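Local atomic coordinates of glycoside Hydrolase (PDB entry 5T9X), a protein that probably hydrolyses agarose-type galactans as a family 16 glycoside hydrolase of the gut bacterium Bacteroides uniformis. Residues 103-115 / 142-154. Sequence-based numbering, arbitrary orientation.
Sequences PAPTIWQRDHISV and KMMPGTYTGCVTS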
loop_
_atom_site.group_PDB
_atom_site.type_symbol
_atom_site.label_atom_id
_atom_site.label_comp_id
_atom_site.label_asym_id
_atom_site.label_seq_id
_atom_site.Cartn_x
_atom_site.Cartn_y
_atom_site.Cartn_z
ATOM N N PRO A 103 0.131 -10.309 -9.074
ATOM C CA PRO A 103 0.554 -11.617 -8.552
ATOM C C PRO A 103 -0.610 -12.633 -8.529
ATOM O O PRO A 103 -1.640 -12.382 -7.912
ATOM C CB PRO A 103 1.010 -11.293 -7.133
ATOM C CG PRO A 103 0.218 -10.082 -6.725
ATOM C CD PRO A 103 -0.149 -9.343 -7.978
ATOM N N ALA A 104 -0.434 -13.777 -9.168
ATOM C CA ALA A 104 -1.531 -14.709 -9.374
ATOM C C ALA A 104 -2.097 -15.221 -8.030
ATOM O O ALA A 104 -1.325 -15.553 -7.145
ATOM C CB ALA A 104 -1.057 -15.860 -10.251
ATOM N N PRO A 105 -3.413 -15.300 -7.862
ATOM C CA PRO A 105 -4.410 -15.211 -8.919
ATOM C C PRO A 105 -5.077 -13.840 -9.103
ATOM O O PRO A 105 -6.162 -13.764 -9.685
ATOM C CB PRO A 105 -5.452 -16.236 -8.461
ATOM C CG PRO A 105 -5.447 -16.105 -6.991
ATOM C CD PRO A 105 -3.996 -15.859 -6.628
ATOM N N THR A 106 -4.418 -12.774 -8.652
ATOM C CA THR A 106 -4.849 -11.406 -8.906
ATOM C C THR A 106 -4.887 -11.094 -10.382
ATOM O O THR A 106 -3.991 -11.469 -11.120
ATOM C CB THR A 106 -3.865 -10.419 -8.245
ATOM O OG1 THR A 106 -3.723 -10.778 -6.860
ATOM C CG2 THR A 106 -4.316 -8.963 -8.394
ATOM N N ILE A 107 -5.932 -10.416 -10.811
ATOM C CA ILE A 107 -6.028 -9.895 -12.178
ATOM C C ILE A 107 -6.622 -8.485 -12.055
ATOM O O ILE A 107 -7.825 -8.330 -11.882
ATOM C CB ILE A 107 -6.943 -10.761 -13.077
ATOM C CG1 ILE A 107 -6.461 -12.215 -13.131
ATOM C CG2 ILE A 107 -7.026 -10.177 -14.492
ATOM C CD1 ILE A 107 -7.504 -13.135 -13.754
ATOM N N TRP A 108 -5.771 -7.465 -12.121
ATOM C CA TRP A 108 -6.213 -6.093 -11.999
ATOM C C TRP A 108 -7.086 -5.704 -13.187
ATOM O O TRP A 108 -6.887 -6.183 -14.308
ATOM C CB TRP A 108 -5.027 -5.164 -11.867
ATOM C CG TRP A 108 -4.312 -5.303 -10.543
ATOM C CD1 TRP A 108 -4.878 -5.380 -9.308
ATOM C CD2 TRP A 108 -2.899 -5.341 -10.329
ATOM N NE1 TRP A 108 -3.905 -5.473 -8.335
ATOM C CE2 TRP A 108 -2.684 -5.440 -8.943
ATOM C CE3 TRP A 108 -1.795 -5.285 -11.179
ATOM C CZ2 TRP A 108 -1.428 -5.506 -8.398
ATOM C CZ3 TRP A 108 -0.564 -5.332 -10.643
ATOM C CH2 TRP A 108 -0.372 -5.456 -9.262
ATOM N N GLN A 109 -8.089 -4.878 -12.886
ATOM C CA GLN A 109 -9.073 -4.398 -13.851
ATOM C C GLN A 109 -9.266 -2.903 -13.649
ATOM O O GLN A 109 -9.444 -2.456 -12.510
ATOM C CB GLN A 109 -10.416 -5.080 -13.612
ATOM C CG GLN A 109 -10.405 -6.592 -13.744
ATOM C CD GLN A 109 -10.231 -7.051 -15.179
ATOM O OE1 GLN A 109 -9.239 -7.668 -15.525
ATOM N NE2 GLN A 109 -11.190 -6.732 -16.017
ATOM N N ARG A 110 -9.273 -2.137 -14.734
ATOM C CA ARG A 110 -9.501 -0.684 -14.645
ATOM C C ARG A 110 -10.860 -0.337 -14.006
ATOM O O ARG A 110 -10.964 0.581 -13.174
ATOM C CB ARG A 110 -9.390 -0.023 -16.029
ATOM C CG ARG A 110 -7.993 -0.052 -16.613
ATOM C CD ARG A 110 -7.888 0.646 -17.950
ATOM N NE ARG A 110 -6.545 0.466 -18.491
ATOM C CZ ARG A 110 -5.459 1.160 -18.134
ATOM N NH1 ARG A 110 -5.507 2.122 -17.208
ATOM N NH2 ARG A 110 -4.291 0.877 -18.706
ATOM N N ASP A 111 -11.888 -1.092 -14.382
ATOM C CA ASP A 111 -13.242 -0.800 -13.913
ATOM C C ASP A 111 -13.497 -1.187 -12.465
ATOM O O ASP A 111 -14.578 -0.938 -11.975
ATOM C CB ASP A 111 -14.310 -1.419 -14.858
ATOM C CG ASP A 111 -14.377 -2.949 -14.784
ATOM O OD1 ASP A 111 -13.835 -3.576 -13.855
ATOM O OD2 ASP A 111 -15.000 -3.541 -15.675
ATOM N N HIS A 112 -12.522 -1.801 -11.794
ATOM C CA HIS A 112 -12.602 -2.037 -10.346
ATOM C C HIS A 112 -12.080 -0.850 -9.522
ATOM O O HIS A 112 -12.016 -0.946 -8.290
ATOM C CB HIS A 112 -11.905 -3.354 -9.983
ATOM C CG HIS A 112 -12.743 -4.550 -10.288
ATOM N ND1 HIS A 112 -13.250 -4.800 -11.547
ATOM C CD2 HIS A 112 -13.216 -5.538 -9.493
ATOM C CE1 HIS A 112 -13.984 -5.898 -11.517
ATOM N NE2 HIS A 112 -13.983 -6.365 -10.280
ATOM N N ILE A 113 -11.720 0.254 -10.195
ATOM C CA ILE A 113 -11.329 1.501 -9.540
ATOM C C ILE A 113 -12.403 2.561 -9.711
ATOM O O ILE A 113 -12.856 2.818 -10.835
ATOM C CB ILE A 113 -10.069 2.091 -10.171
ATOM C CG1 ILE A 113 -8.909 1.111 -10.067
ATOM C CG2 ILE A 113 -9.730 3.451 -9.569
ATOM C CD1 ILE A 113 -8.563 0.675 -8.662
ATOM N N SER A 114 -12.739 3.242 -8.617
ATOM C CA SER A 114 -13.578 4.421 -8.712
ATOM C C SER A 114 -13.389 5.369 -7.538
ATOM O O SER A 114 -12.727 5.054 -6.550
ATOM C CB SER A 114 -15.056 4.008 -8.833
ATOM O OG SER A 114 -15.539 3.376 -7.652
ATOM N N VAL A 115 -13.970 6.554 -7.686
ATOM C CA VAL A 115 -14.001 7.566 -6.646
ATOM C C VAL A 115 -15.448 8.042 -6.497
ATOM O O VAL A 115 -16.088 8.434 -7.483
ATOM C CB VAL A 115 -13.097 8.744 -6.990
ATOM C CG1 VAL A 115 -13.046 9.702 -5.820
ATOM C CG2 VAL A 115 -11.701 8.252 -7.337
ATOM N N LYS A 142 -0.590 -24.837 -8.205
ATOM C CA LYS A 142 -2.034 -24.935 -8.016
ATOM C C LYS A 142 -2.793 -24.131 -9.091
ATOM O O LYS A 142 -2.422 -23.009 -9.402
ATOM C CB LYS A 142 -2.378 -24.428 -6.618
ATOM C CG LYS A 142 -3.669 -24.965 -6.037
ATOM C CD LYS A 142 -3.639 -24.953 -4.511
ATOM C CE LYS A 142 -4.811 -25.721 -3.912
ATOM N NZ LYS A 142 -4.588 -25.962 -2.457
ATOM N N MET A 143 -3.823 -24.720 -9.684
ATOM C CA MET A 143 -4.674 -24.012 -10.618
ATOM C C MET A 143 -5.817 -23.419 -9.826
ATOM O O MET A 143 -6.483 -24.150 -9.132
ATOM C CB MET A 143 -5.237 -24.976 -11.669
ATOM C CG MET A 143 -4.187 -25.704 -12.495
ATOM S SD MET A 143 -2.988 -24.641 -13.332
ATOM C CE MET A 143 -4.063 -23.722 -14.432
ATOM N N MET A 144 -6.043 -22.112 -9.925
ATOM C CA MET A 144 -7.180 -21.469 -9.244
ATOM C C MET A 144 -7.951 -20.560 -10.162
ATOM O O MET A 144 -7.426 -20.130 -11.178
ATOM C CB MET A 144 -6.707 -20.599 -8.103
ATOM C CG MET A 144 -5.585 -21.214 -7.324
ATOM S SD MET A 144 -5.467 -20.379 -5.756
ATOM C CE MET A 144 -4.025 -21.211 -5.158
ATOM N N PRO A 145 -9.191 -20.233 -9.784
ATOM C CA PRO A 145 -9.874 -19.162 -10.494
ATOM C C PRO A 145 -9.255 -17.812 -10.152
ATOM O O PRO A 145 -8.876 -17.566 -9.001
ATOM C CB PRO A 145 -11.313 -19.237 -9.976
ATOM C CG PRO A 145 -11.428 -20.553 -9.272
ATOM C CD PRO A 145 -10.053 -20.846 -8.759
ATOM N N GLY A 146 -9.147 -16.958 -11.163
ATOM C CA GLY A 146 -8.685 -15.594 -10.998
ATOM C C GLY A 146 -9.560 -14.769 -10.076
ATOM O O GLY A 146 -10.722 -15.094 -9.856
ATOM N N THR A 147 -8.978 -13.709 -9.528
ATOM C CA THR A 147 -9.685 -12.786 -8.675
ATOM C C THR A 147 -9.504 -11.390 -9.252
ATOM O O THR A 147 -8.393 -10.918 -9.341
ATOM C CB THR A 147 -9.126 -12.874 -7.267
ATOM O OG1 THR A 147 -9.110 -14.256 -6.860
ATOM C CG2 THR A 147 -9.971 -12.070 -6.326
ATOM N N TYR A 148 -10.586 -10.759 -9.688
ATOM C CA TYR A 148 -10.514 -9.427 -10.266
ATOM C C TYR A 148 -10.463 -8.409 -9.138
ATOM O O TYR A 148 -11.200 -8.526 -8.155
ATOM C CB TYR A 148 -11.741 -9.109 -11.110
ATOM C CG TYR A 148 -11.875 -9.760 -12.452
ATOM C CD1 TYR A 148 -10.969 -10.723 -12.916
ATOM C CD2 TYR A 148 -12.972 -9.439 -13.264
ATOM C CE1 TYR A 148 -11.130 -11.310 -14.171
ATOM C CE2 TYR A 148 -13.141 -10.018 -14.516
ATOM C CZ TYR A 148 -12.216 -10.950 -14.964
ATOM O OH TYR A 148 -12.383 -11.507 -16.200
ATOM N N THR A 149 -9.597 -7.413 -9.283
ATOM C CA THR A 149 -9.550 -6.314 -8.347
ATOM C C THR A 149 -8.936 -5.112 -9.036
ATOM O O THR A 149 -8.934 -5.052 -10.273
ATOM C CB THR A 149 -8.833 -6.722 -7.048
ATOM O OG1 THR A 149 -9.049 -5.725 -6.052
ATOM C CG2 THR A 149 -7.339 -6.919 -7.268
ATOM N N GLY A 150 -8.448 -4.142 -8.281
ATOM C CA GLY A 150 -7.932 -2.907 -8.883
ATOM C C GLY A 150 -6.569 -2.438 -8.413
ATOM O O GLY A 150 -6.113 -2.821 -7.358
ATOM N N CYS A 151 -5.947 -1.587 -9.221
ATOM C CA CYS A 151 -4.656 -1.001 -8.925
ATOM C C CYS A 151 -4.584 0.418 -9.472
ATOM O O CYS A 151 -5.028 0.680 -10.584
ATOM C CB CYS A 151 -3.562 -1.841 -9.564
ATOM S SG CYS A 151 -1.897 -1.423 -9.027
ATOM N N VAL A 152 -3.999 1.315 -8.692
ATOM C CA VAL A 152 -3.857 2.719 -9.042
ATOM C C VAL A 152 -2.384 3.106 -8.935
ATOM O O VAL A 152 -1.662 2.645 -8.045
ATOM C CB VAL A 152 -4.715 3.540 -8.069
ATOM C CG1 VAL A 152 -4.360 5.011 -8.051
ATOM C CG2 VAL A 152 -6.184 3.366 -8.420
ATOM N N THR A 153 -1.953 3.978 -9.841
ATOM C CA THR A 153 -0.589 4.493 -9.868
ATOM C C THR A 153 -0.615 5.994 -10.033
ATOM O O THR A 153 -1.372 6.520 -10.861
ATOM C CB THR A 153 0.211 3.920 -11.067
ATOM O OG1 THR A 153 0.181 2.494 -11.015
ATOM C CG2 THR A 153 1.687 4.383 -11.033
ATOM N N SER A 154 0.272 6.675 -9.308
ATOM C CA SER A 154 0.402 8.121 -9.420
ATOM C C SER A 154 0.936 8.556 -10.787
ATOM O O SER A 154 1.619 7.794 -11.473
ATOM C CB SER A 154 1.338 8.641 -8.344
ATOM O OG SER A 154 2.642 8.179 -8.590
#
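Strands 106-108 and 147-149 run parallel, at 36° to each other, and four backbone hydrogen bonds alternate from Thr147 N to Pro105 O through to Gln109 N and Thr149 O (2.8 Å). This is a parallel pair in a largely antiparallel sheet of the beta-sandwich (jelly-roll) expected of a GH16 enzyme; after it the 3-10 turn 110-112 leads the chain into strand 113-116 of the other sheet. On one face of the pair the Trp108 indole is sandwiched. Cys151 CB sits 3.5 Å from the centroid of the five-membered ring, almost on its normal, while Cys151 SG, anti to its own backbone N (chi1 -169°), is carried over the six-membered ring. Thr106 CG2 packs against the opposite indole face and also meets Thr149 CG2. A hydrogen bond from Trp108 NE1 to Met303 O of strand 298-304, which pairs with strand 140-154, helps fix the ring's rotation. Tyr148 points to the other face of the pair, where its ring crosses Ile107 obliquely, Ile107 CB lying 4.0 Å from Tyr148 CD1. Gln109, bent at chi2, lays its CG and amide over one face of the phenol, the two planes nearly parallel. His112 CE1 lies at the Tyr148 edge, near the plane of that ring, in an offset edge-to-face pair with the edge of Tyr148 turned toward the face of His112, the two planes at 83°. His112 ND1 donates to Asp111 OD1 (2.7 Å), close to the ring plane, and NE2 is hydrogen-bonded to Ser125 OG, so both imidazole nitrogens are engaged. With an alanine here, Asp111 OD1 and Ser125 OG would probably each lose the imidazole as a partner, and a gap would open beside Tyr148 CB. Further along, where the strands diverge, Ile113 wedges in and its CD1 reaches both Cys151 N and Val152 CG2, the latter at 3.6 Å.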